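Local atomic coordinates of reticulocyte binding protein (Streptococcus agalactiae COH1, PDB entry 3FAW), a protein that probably hydrolyses alpha-1,6 linkages of pullulan and branched alpha-glucans at the streptococcal surface, as a pullulanase of the alpha-amylase family. Residues E272-D277 against Y342-D347; M327-S332 against S355-E360; S320-N325 against H394-Y399. All blocks are in the same frame, centred on the assembly; numbering follows the deposited sequence.

All three contacts join loops on the C-terminal side of the TIM barrel, and each uses part of the long excursion between strand 312-315 and helix 367-381. Contact 1 is wholly buried: rings, a carboxylate and backbone carbonyls interlock where strand 269-273 ends, next to a calcium ion. Contacts 2 and 3 are only partly buried, and each relies on a lysine, greasy along its chain and polar at its tip. In contact 2 the lysine tip donates to a backbone carbonyl; in contact 3 it donates to a phenol. R276 of contact 1 probably hydrogen-bonds through NH2 to K329 O of contact 2, and Y321 joins contacts 2 and 3 through Y358.

Contact 1 (E272-D277 against Y342-D347). With CA (calcium ion), chain D.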
loop_
_atom_site.group_PDB
_atom_site.type_symbol
_atom_site.label_atom_id
_atom_site.label_comp_id
_atom_site.label_asym_id
_atom_site.label_seq_id
_atom_site.Cartn_x
_atom_site.Cartn_y
_atom_site.Cartn_z
ATOM N N GLU A 272 -4.257 -5.733 -8.984
ATOM C CA GLU A 272 -4.630 -5.355 -7.611
ATOM C C GLU A 272 -6.026 -5.837 -7.204
ATOM O O GLU A 272 -7.031 -5.321 -7.695
ATOM C CB GLU A 272 -4.542 -3.836 -7.425
ATOM C CG GLU A 272 -4.704 -3.377 -5.961
ATOM C CD GLU A 272 -5.121 -1.921 -5.821
ATOM O OE1 GLU A 272 -5.855 -1.413 -6.693
ATOM O OE2 GLU A 272 -4.722 -1.281 -4.826
ATOM N N ALA A 273 -6.072 -6.795 -6.276
ATOM C CA ALA A 273 -7.331 -7.363 -5.776
ATOM C C ALA A 273 -7.444 -7.359 -4.244
ATOM O O ALA A 273 -6.451 -7.503 -3.524
ATOM C CB ALA A 273 -7.502 -8.789 -6.302
ATOM N N HIS A 274 -8.673 -7.188 -3.766
ATOM C CA HIS A 274 -9.039 -7.357 -2.360
ATOM C C HIS A 274 -9.607 -8.781 -2.189
ATOM O O HIS A 274 -10.406 -9.238 -3.009
ATOM C CB HIS A 274 -10.091 -6.304 -2.008
ATOM C CG HIS A 274 -10.409 -6.196 -0.552
ATOM N ND1 HIS A 274 -11.232 -7.090 0.101
ATOM C CD2 HIS A 274 -10.063 -5.265 0.367
ATOM C CE1 HIS A 274 -11.355 -6.727 1.365
ATOM N NE2 HIS A 274 -10.657 -5.622 1.553
ATOM N N VAL A 275 -9.181 -9.475 -1.133
ATOM C CA VAL A 275 -9.510 -10.900 -0.939
ATOM C C VAL A 275 -11.012 -11.164 -0.794
ATOM O O VAL A 275 -11.519 -12.188 -1.265
ATOM C CB VAL A 275 -8.763 -11.491 0.282
ATOM C CG1 VAL A 275 -9.209 -12.925 0.557
ATOM C CG2 VAL A 275 -7.259 -11.439 0.054
ATOM N N ARG A 276 -11.710 -10.244 -0.134
ATOM C CA ARG A 276 -13.170 -10.285 -0.041
ATOM C C ARG A 276 -13.819 -10.069 -1.413
ATOM O O ARG A 276 -14.599 -10.908 -1.877
ATOM C CB ARG A 276 -13.667 -9.218 0.941
ATOM C CG ARG A 276 -15.182 -9.169 1.137
ATOM C CD ARG A 276 -15.681 -10.396 1.865
ATOM N NE ARG A 276 -17.098 -10.292 2.211
ATOM C CZ ARG A 276 -17.759 -11.152 2.983
ATOM N NH1 ARG A 276 -17.147 -12.203 3.520
ATOM N NH2 ARG A 276 -19.045 -10.955 3.224
ATOM N N ASP A 277 -13.483 -8.945 -2.049
ATOM C CA ASP A 277 -14.072 -8.550 -3.339
ATOM C C ASP A 277 -14.079 -9.678 -4.362
ATOM O O ASP A 277 -15.070 -9.890 -5.063
ATOM C CB ASP A 277 -13.289 -7.384 -3.968
ATOM C CG ASP A 277 -13.380 -6.095 -3.168
ATOM O OD1 ASP A 277 -14.083 -6.054 -2.134
ATOM O OD2 ASP A 277 -12.725 -5.115 -3.586
ATOM N N TYR A 342 -17.370 -4.690 6.084
ATOM C CA TYR A 342 -16.344 -4.544 5.056
ATOM C C TYR A 342 -15.270 -3.523 5.431
ATOM O O TYR A 342 -15.567 -2.487 6.019
ATOM C CB TYR A 342 -16.990 -4.107 3.739
ATOM C CG TYR A 342 -16.013 -4.068 2.597
ATOM C CD1 TYR A 342 -15.758 -5.204 1.848
ATOM C CD2 TYR A 342 -15.320 -2.901 2.284
ATOM C CE1 TYR A 342 -14.859 -5.180 0.809
ATOM C CE2 TYR A 342 -14.412 -2.869 1.243
ATOM C CZ TYR A 342 -14.187 -4.014 0.510
ATOM O OH TYR A 342 -13.286 -4.003 -0.527
ATOM N N ASN A 343 -14.026 -3.818 5.065
ATOM C CA ASN A 343 -12.906 -2.909 5.305
ATOM C C ASN A 343 -11.791 -3.231 4.320
ATOM O O ASN A 343 -11.428 -4.396 4.178
ATOM C CB ASN A 343 -12.411 -3.075 6.747
ATOM C CG ASN A 343 -11.522 -1.931 7.219
ATOM O OD1 ASN A 343 -10.892 -1.230 6.425
ATOM N ND2 ASN A 343 -11.465 -1.747 8.533
ATOM N N TRP A 344 -11.262 -2.212 3.635
ATOM C CA TRP A 344 -10.098 -2.401 2.757
ATOM C C TRP A 344 -8.909 -2.918 3.557
ATOM O O TRP A 344 -8.170 -3.780 3.084
ATOM C CB TRP A 344 -9.680 -1.104 2.047
ATOM C CG TRP A 344 -10.474 -0.738 0.830
ATOM C CD1 TRP A 344 -11.230 -1.570 0.051
ATOM C CD2 TRP A 344 -10.551 0.559 0.221
ATOM N NE1 TRP A 344 -11.794 -0.866 -0.983
ATOM C CE2 TRP A 344 -11.396 0.443 -0.903
ATOM C CE3 TRP A 344 -10.002 1.812 0.528
ATOM C CZ2 TRP A 344 -11.700 1.529 -1.727
ATOM C CZ3 TRP A 344 -10.310 2.895 -0.290
ATOM C CH2 TRP A 344 -11.153 2.744 -1.404
ATOM N N GLY A 345 -8.725 -2.363 4.754
ATOM C CA GLY A 345 -7.672 -2.795 5.671
ATOM C C GLY A 345 -6.623 -1.753 6.023
ATOM O O GLY A 345 -5.571 -2.102 6.562
ATOM N N TYR A 346 -6.912 -0.476 5.766
ATOM C CA TYR A 346 -5.958 0.604 6.040
ATOM C C TYR A 346 -6.154 1.194 7.441
ATOM O O TYR A 346 -6.040 2.403 7.639
ATOM C CB TYR A 346 -6.038 1.678 4.944
ATOM C CG TYR A 346 -5.693 1.119 3.584
ATOM C CD1 TYR A 346 -4.374 0.832 3.246
ATOM C CD2 TYR A 346 -6.686 0.838 2.650
ATOM C CE1 TYR A 346 -4.052 0.298 2.009
ATOM C CE2 TYR A 346 -6.372 0.302 1.408
ATOM C CZ TYR A 346 -5.055 0.037 1.096
ATOM O OH TYR A 346 -4.747 -0.498 -0.129
ATOM N N ASP A 347 -6.425 0.311 8.408
ATOM C CA ASP A 347 -6.497 0.651 9.830
ATOM C C ASP A 347 -5.618 -0.337 10.613
ATOM O O ASP A 347 -6.132 -1.186 11.347
ATOM C CB ASP A 347 -7.947 0.567 10.317
ATOM C CG ASP A 347 -8.898 1.393 9.471
ATOM O OD1 ASP A 347 -8.629 2.595 9.274
ATOM O OD2 ASP A 347 -9.916 0.840 9.006
HETATM CA CA CA D . -16.067 -0.944 7.676
HETATM O O HOH W 1 -13.026 -2.475 -3.399
HETATM O O HOH W 2 -15.230 -2.818 9.045
HETATM O O HOH W 3 -17.694 -0.422 9.771
HETATM O O HOH W 4 -14.582 0.208 9.412
HETATM O O HOH W 5 -14.442 0.124 6.246
#
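H274 and D277 meet Y342, N343 and W344 where the YNWGYDP sequence, the signature of type I pullulanases, packs against the end of the first strand of the TIM barrel. H274 and Y342 reach toward each other tip to tip as an offset stack, centroids 4.9 Å apart and planes at 28°. The phenol oxygen, Y342 OH, lies over the centre of the imidazole, 3.5 Å above its plane. CG of H274, anti to the backbone N (chi1 -170°), is carried toward segment 342-347. From the ring, H274 NE2 donates to N343 O at 3.0 Å, close to the ring plane. Its ND1 takes a weak bond from R276 N, which suits histidine: one nitrogen donates while the other accepts. The phenol in turn donates to D277 OD1 on its syn side, Y342 OH to OD1 being 2.7 Å, with carboxylate and ring only 6° from coplanar. D277 OD2 accepts from water 1 and also forms a salt bridge with R625; the same water accepts from W344 NE1 at 3.2 Å. Aspartate suits the place because its two oxygens divide the work, OD1 taking the phenol and OD2 the water and R625. R276 lays CG at the tyrosine ring edge, 4.0 Å from Y342 CE1, and sends its guanidinium to D668. At the backbone of the same tyrosine, Y342 O binds the calcium ion at 2.3 Å, joined by four waters, N340 and D665. Helix 668-671 packs on Y342 and D277, while strands 312-315 and 614-618 flank E272 in the barrel.

Contact 2 (M327-S332 against S355-E360)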
loop_
_atom_site.group_PDB
_atom_site.type_symbol
_atom_site.label_atom_id
_atom_site.label_comp_id
_atom_site.label_asym_id
_atom_site.label_seq_id
_atom_site.Cartn_x
_atom_site.Cartn_y
_atom_site.Cartn_z
ATOM N N MET A 327 -15.895 -12.451 13.291
ATOM C CA MET A 327 -16.871 -13.509 13.522
ATOM C C MET A 327 -18.160 -13.331 12.697
ATOM O O MET A 327 -19.058 -14.167 12.776
ATOM C CB MET A 327 -17.194 -13.600 15.016
ATOM C CG MET A 327 -15.985 -13.920 15.899
ATOM S SD MET A 327 -15.049 -15.386 15.384
ATOM C CE MET A 327 -16.309 -16.664 15.451
ATOM N N ASP A 328 -18.237 -12.256 11.910
ATOM C CA ASP A 328 -19.377 -11.985 11.021
ATOM C C ASP A 328 -18.895 -12.021 9.573
ATOM O O ASP A 328 -18.299 -11.055 9.084
ATOM C CB ASP A 328 -19.977 -10.613 11.361
ATOM C CG ASP A 328 -21.053 -10.160 10.376
ATOM O OD1 ASP A 328 -21.654 -11.003 9.672
ATOM O OD2 ASP A 328 -21.304 -8.938 10.318
ATOM N N LYS A 329 -19.142 -13.143 8.898
ATOM C CA LYS A 329 -18.763 -13.310 7.491
ATOM C C LYS A 329 -19.933 -13.042 6.536
ATOM O O LYS A 329 -19.823 -13.284 5.333
ATOM C CB LYS A 329 -18.210 -14.720 7.252
ATOM C CG LYS A 329 -16.890 -14.992 7.951
ATOM C CD LYS A 329 -16.384 -16.389 7.652
ATOM C CE LYS A 329 -15.010 -16.636 8.256
ATOM N NZ LYS A 329 -13.984 -15.735 7.673
ATOM N N SER A 330 -21.038 -12.524 7.069
ATOM C CA SER A 330 -22.256 -12.337 6.287
ATOM C C SER A 330 -22.074 -11.332 5.153
ATOM O O SER A 330 -21.358 -10.339 5.293
ATOM C CB SER A 330 -23.425 -11.908 7.187
ATOM O OG SER A 330 -23.231 -10.602 7.703
ATOM N N ARG A 331 -22.729 -11.618 4.032
ATOM C CA ARG A 331 -22.763 -10.721 2.887
ATOM C C ARG A 331 -23.667 -9.523 3.172
ATOM O O ARG A 331 -24.788 -9.681 3.660
ATOM C CB ARG A 331 -23.269 -11.469 1.652
ATOM C CG ARG A 331 -23.319 -10.630 0.382
ATOM C CD ARG A 331 -23.931 -11.400 -0.780
ATOM N NE ARG A 331 -23.027 -12.438 -1.280
ATOM C CZ ARG A 331 -23.218 -13.757 -1.193
ATOM N NH1 ARG A 331 -24.303 -14.270 -0.620
ATOM N NH2 ARG A 331 -22.305 -14.577 -1.699
ATOM N N SER A 332 -23.162 -8.330 2.874
ATOM C CA SER A 332 -23.952 -7.107 2.932
ATOM C C SER A 332 -24.543 -6.890 1.540
ATOM O O SER A 332 -23.824 -6.563 0.591
ATOM C CB SER A 332 -23.087 -5.913 3.360
ATOM O OG SER A 332 -21.813 -5.935 2.732
ATOM N N SER A 355 -4.714 -10.843 9.406
ATOM C CA SER A 355 -6.114 -10.642 9.746
ATOM C C SER A 355 -6.822 -11.994 9.806
ATOM O O SER A 355 -6.516 -12.902 9.025
ATOM C CB SER A 355 -6.784 -9.748 8.700
ATOM O OG SER A 355 -8.160 -9.558 8.985
ATOM N N GLY A 356 -7.758 -12.128 10.740
ATOM C CA GLY A 356 -8.616 -13.303 10.808
ATOM C C GLY A 356 -9.816 -13.237 9.866
ATOM O O GLY A 356 -10.549 -14.212 9.742
ATOM N N MET A 357 -10.018 -12.096 9.201
ATOM C CA MET A 357 -11.179 -11.899 8.312
ATOM C C MET A 357 -11.191 -12.836 7.094
ATOM O O MET A 357 -12.263 -13.189 6.594
ATOM C CB MET A 357 -11.234 -10.445 7.829
ATOM C CG MET A 357 -12.566 -10.010 7.192
ATOM S SD MET A 357 -13.946 -9.999 8.358
ATOM C CE MET A 357 -14.729 -11.566 7.983
ATOM N N TYR A 358 -10.008 -13.226 6.624
ATOM C CA TYR A 358 -9.878 -14.042 5.416
ATOM C C TYR A 358 -9.597 -15.510 5.717
ATOM O O TYR A 358 -9.261 -16.289 4.814
ATOM C CB TYR A 358 -8.801 -13.441 4.510
ATOM C CG TYR A 358 -8.995 -11.957 4.322
ATOM C CD1 TYR A 358 -10.236 -11.445 3.945
ATOM C CD2 TYR A 358 -7.956 -11.056 4.551
ATOM C CE1 TYR A 358 -10.434 -10.091 3.782
ATOM C CE2 TYR A 358 -8.144 -9.695 4.382
ATOM C CZ TYR A 358 -9.389 -9.219 4.001
ATOM O OH TYR A 358 -9.597 -7.875 3.836
ATOM N N SER A 359 -9.776 -15.884 6.981
ATOM C CA SER A 359 -9.589 -17.255 7.435
ATOM C C SER A 359 -10.933 -17.949 7.602
ATOM O O SER A 359 -11.909 -17.347 8.066
ATOM C CB SER A 359 -8.833 -17.265 8.769
ATOM O OG SER A 359 -8.795 -18.565 9.337
ATOM N N GLU A 360 -10.982 -19.222 7.228
ATOM C CA GLU A 360 -12.174 -20.038 7.460
ATOM C C GLU A 360 -12.348 -20.374 8.945
ATOM O O GLU A 360 -13.466 -20.606 9.403
ATOM C CB GLU A 360 -12.122 -21.309 6.611
ATOM C CG GLU A 360 -12.307 -21.030 5.126
ATOM C CD GLU A 360 -12.506 -22.288 4.317
ATOM O OE1 GLU A 360 -11.612 -23.157 4.355
ATOM O OE2 GLU A 360 -13.550 -22.402 3.638
HETATM O O HOH W 6 -13.303 -14.292 9.559
#
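K329 and S359 make the one direct hydrogen bond between the segments: K329 NZ donates to S359 O at 2.7 Å, tilted 31° from the carbonyl plane. The lysine chain runs extended until chi4 (-63°) turns NZ aside to the carbonyl. M357 O also lies near the ammonium, but the angle there is poor for a bond. The tip thus faces the carbonyls of S359 and M357, which would be expected to favour its charge. Water 6 accepts from K329 NZ and lies 2.8 Å from G356 O, to which it may donate. Apolar contact comes from M357, whose chain slides past K329 in the opposite direction. Unbranched and flexible, it bends at chi2 and chi3 to lay its methyl CE 4.1 Å from K329 CG. The same M357 CE packs at van der Waals distance, 3.8 Å, from D328 O. Both segments belong to the long loop between the second barrel strand, 312-315, and helix 367-381 of the TIM barrel. Local turns shape each side. D328 forms an Asx turn, its OD1 accepting from S330 N at 3.1 Å and from S330 OG at 2.6 Å, the hydroxyl on the syn lone pair. In the other segment, G356 to S359 form a type I beta turn, and S355 starts an ST turn, OG accepting from M357 N at 3.2 Å. The hydroxyl of S359 bonds to E371 of helix 367-381, while E360 OE2 accepts from Q291 N.

Contact 3 (S320-N325 against H394-Y399); sequences SYFYVN and HTAKTY
F322 and A396 bring the two irregular segments closest, with CA atoms 6.3 Å apart, and Y323 sits at the centre of an inverse gamma turn; side chains, with no backbone hydrogen bond between the segments, make the join. These are loops of the TIM barrel following its second and third strands, 312-315 and 385-390. Segment 394-399 begins with the histidine that ends DVVYNH, the first conserved region of the alpha-amylase family, so the contact joins two neighbouring loops on the side where this family has its active site. The methylene at the root of the phenylalanine ring presses on alanine, F322 CB to A396 CB being 3.4 Å. A methyl group is small enough to let the loops come so near. F322 holds CG, where its ring begins, anti to the backbone N (chi1 -171°). Over one face of that ring lies the lysine chain: K397 CG stands 4.3 Å from the F322 centroid, 10° off the normal, a CH-pi contact. Farther out, Y399 OH approaches F322 CZ at 3.6 Å; this hydroxyl bonds to K237 O, and the side chain of K237 makes a cation-pi contact with the tyrosine ring. A lysine suits the partly exposed margin because its hydrocarbon part covers phenylalanine while its charged tip goes on to tyrosine. The bend at chi2 (-67°) turns CD, and the chain crosses Y323 at about a right angle. K397 NZ donates to Y323 OH at 3.0 Å. The carbon before it follows closely, K397 CE lying 3.2 Å from Y323 OH.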
loop_
_atom_site.group_PDB
_atom_site.type_symbol
_atom_site.label_atom_id
_atom_site.label_comp_id
_atom_site.label_asym_id
_atom_site.label_seq_id
_atom_site.Cartn_x
_atom_site.Cartn_y
_atom_site.Cartn_z
ATOM N N SER A 320 -3.387 -7.692 10.136
ATOM C CA SER A 320 -4.510 -7.392 11.020
ATOM C C SER A 320 -4.871 -5.914 11.002
ATOM O O SER A 320 -4.013 -5.062 11.201
ATOM C CB SER A 320 -4.212 -7.813 12.462
ATOM O OG SER A 320 -5.276 -7.429 13.325
ATOM N N TYR A 321 -6.146 -5.636 10.741
ATOM C CA TYR A 321 -6.691 -4.281 10.836
ATOM C C TYR A 321 -7.778 -4.219 11.904
ATOM O O TYR A 321 -8.375 -5.239 12.257
ATOM C CB TYR A 321 -7.206 -3.779 9.480
ATOM C CG TYR A 321 -8.144 -4.706 8.729
ATOM C CD1 TYR A 321 -9.526 -4.648 8.929
ATOM C CD2 TYR A 321 -7.655 -5.608 7.787
ATOM C CE1 TYR A 321 -10.394 -5.480 8.226
ATOM C CE2 TYR A 321 -8.519 -6.443 7.071
ATOM C CZ TYR A 321 -9.885 -6.374 7.298
ATOM O OH TYR A 321 -10.742 -7.192 6.596
ATOM N N PHE A 322 -8.024 -3.010 12.405
ATOM C CA PHE A 322 -8.717 -2.813 13.682
ATOM C C PHE A 322 -10.244 -2.824 13.583
ATOM O O PHE A 322 -10.913 -3.574 14.300
ATOM C CB PHE A 322 -8.240 -1.497 14.321
ATOM C CG PHE A 322 -8.728 -1.281 15.733
ATOM C CD1 PHE A 322 -7.985 -1.739 16.814
ATOM C CD2 PHE A 322 -9.921 -0.604 15.979
ATOM C CE1 PHE A 322 -8.428 -1.537 18.121
ATOM C CE2 PHE A 322 -10.372 -0.394 17.280
ATOM C CZ PHE A 322 -9.626 -0.860 18.352
ATOM N N TYR A 323 -10.800 -1.987 12.712
ATOM C CA TYR A 323 -12.256 -1.827 12.631
ATOM C C TYR A 323 -12.899 -2.973 11.851
ATOM O O TYR A 323 -13.076 -2.893 10.633
ATOM C CB TYR A 323 -12.616 -0.481 12.008
ATOM C CG TYR A 323 -12.136 0.703 12.814
ATOM C CD1 TYR A 323 -11.115 1.521 12.341
ATOM C CD2 TYR A 323 -12.703 1.008 14.051
ATOM C CE1 TYR A 323 -10.668 2.616 13.070
ATOM C CE2 TYR A 323 -12.260 2.106 14.793
ATOM C CZ TYR A 323 -11.241 2.901 14.292
ATOM O OH TYR A 323 -10.791 3.985 15.007
ATOM N N VAL A 324 -13.240 -4.038 12.570
ATOM C CA VAL A 324 -13.784 -5.251 11.964
ATOM C C VAL A 324 -14.352 -6.207 13.022
ATOM O O VAL A 324 -13.928 -6.192 14.182
ATOM C CB VAL A 324 -12.696 -6.005 11.154
ATOM C CG1 VAL A 324 -11.680 -6.652 12.092
ATOM C CG2 VAL A 324 -13.319 -7.050 10.232
ATOM N N ASN A 325 -15.315 -7.023 12.601
ATOM C CA ASN A 325 -15.798 -8.166 13.370
ATOM C C ASN A 325 -15.544 -9.409 12.539
ATOM O O ASN A 325 -16.271 -9.694 11.583
ATOM C CB ASN A 325 -17.292 -8.046 13.692
ATOM C CG ASN A 325 -17.825 -9.239 14.491
ATOM O OD1 ASN A 325 -17.071 -10.122 14.905
ATOM N ND2 ASN A 325 -19.132 -9.255 14.716
ATOM N N HIS A 394 0.778 4.650 9.138
ATOM C CA HIS A 394 -0.003 4.905 10.345
ATOM C C HIS A 394 -0.593 3.627 10.929
ATOM O O HIS A 394 -0.726 2.613 10.241
ATOM C CB HIS A 394 -1.118 5.931 10.072
ATOM C CG HIS A 394 -2.342 5.339 9.445
ATOM N ND1 HIS A 394 -2.405 4.997 8.112
ATOM C CD2 HIS A 394 -3.543 5.010 9.974
ATOM C CE1 HIS A 394 -3.596 4.492 7.847
ATOM N NE2 HIS A 394 -4.306 4.488 8.959
ATOM N N THR A 395 -0.930 3.704 12.214
ATOM C CA THR A 395 -1.624 2.652 12.941
ATOM C C THR A 395 -3.062 3.101 13.164
ATOM O O THR A 395 -3.368 4.279 13.018
ATOM C CB THR A 395 -0.953 2.393 14.305
ATOM O OG1 THR A 395 -1.127 3.531 15.159
ATOM C CG2 THR A 395 0.541 2.127 14.126
ATOM N N ALA A 396 -3.938 2.164 13.518
ATOM C CA ALA A 396 -5.355 2.468 13.737
ATOM C C ALA A 396 -5.570 3.350 14.962
ATOM O O ALA A 396 -6.443 4.213 14.965
ATOM C CB ALA A 396 -6.161 1.172 13.877
ATOM N N LYS A 397 -4.775 3.112 16.004
ATOM C CA LYS A 397 -4.911 3.811 17.277
ATOM C C LYS A 397 -3.534 4.156 17.810
ATOM O O LYS A 397 -2.673 3.288 17.893
ATOM C CB LYS A 397 -5.633 2.926 18.305
ATOM C CG LYS A 397 -7.062 2.556 17.948
ATOM C CD LYS A 397 -7.978 3.767 17.968
ATOM C CE LYS A 397 -9.431 3.366 17.819
ATOM N NZ LYS A 397 -10.341 4.547 17.891
ATOM N N THR A 398 -3.337 5.418 18.191
ATOM C CA THR A 398 -2.048 5.884 18.709
ATOM C C THR A 398 -1.582 5.057 19.912
ATOM O O THR A 398 -0.389 4.807 20.068
ATOM C CB THR A 398 -2.116 7.387 19.096
ATOM O OG1 THR A 398 -2.469 8.161 17.943
ATOM C CG2 THR A 398 -0.784 7.883 19.653
ATOM N N TYR A 399 -2.522 4.609 20.743
ATOM C CA TYR A 399 -2.181 3.836 21.937
ATOM C C TYR A 399 -1.515 2.471 21.657
ATOM O O TYR A 399 -0.786 1.960 22.504
ATOM C CB TYR A 399 -3.391 3.692 22.881
ATOM C CG TYR A 399 -4.586 2.907 22.361
ATOM C CD1 TYR A 399 -4.508 1.531 22.136
ATOM C CD2 TYR A 399 -5.810 3.535 22.150
ATOM C CE1 TYR A 399 -5.609 0.812 21.685
ATOM C CE2 TYR A 399 -6.918 2.825 21.704
ATOM C CZ TYR A 399 -6.810 1.463 21.470
ATOM O OH TYR A 399 -7.904 0.763 21.030
#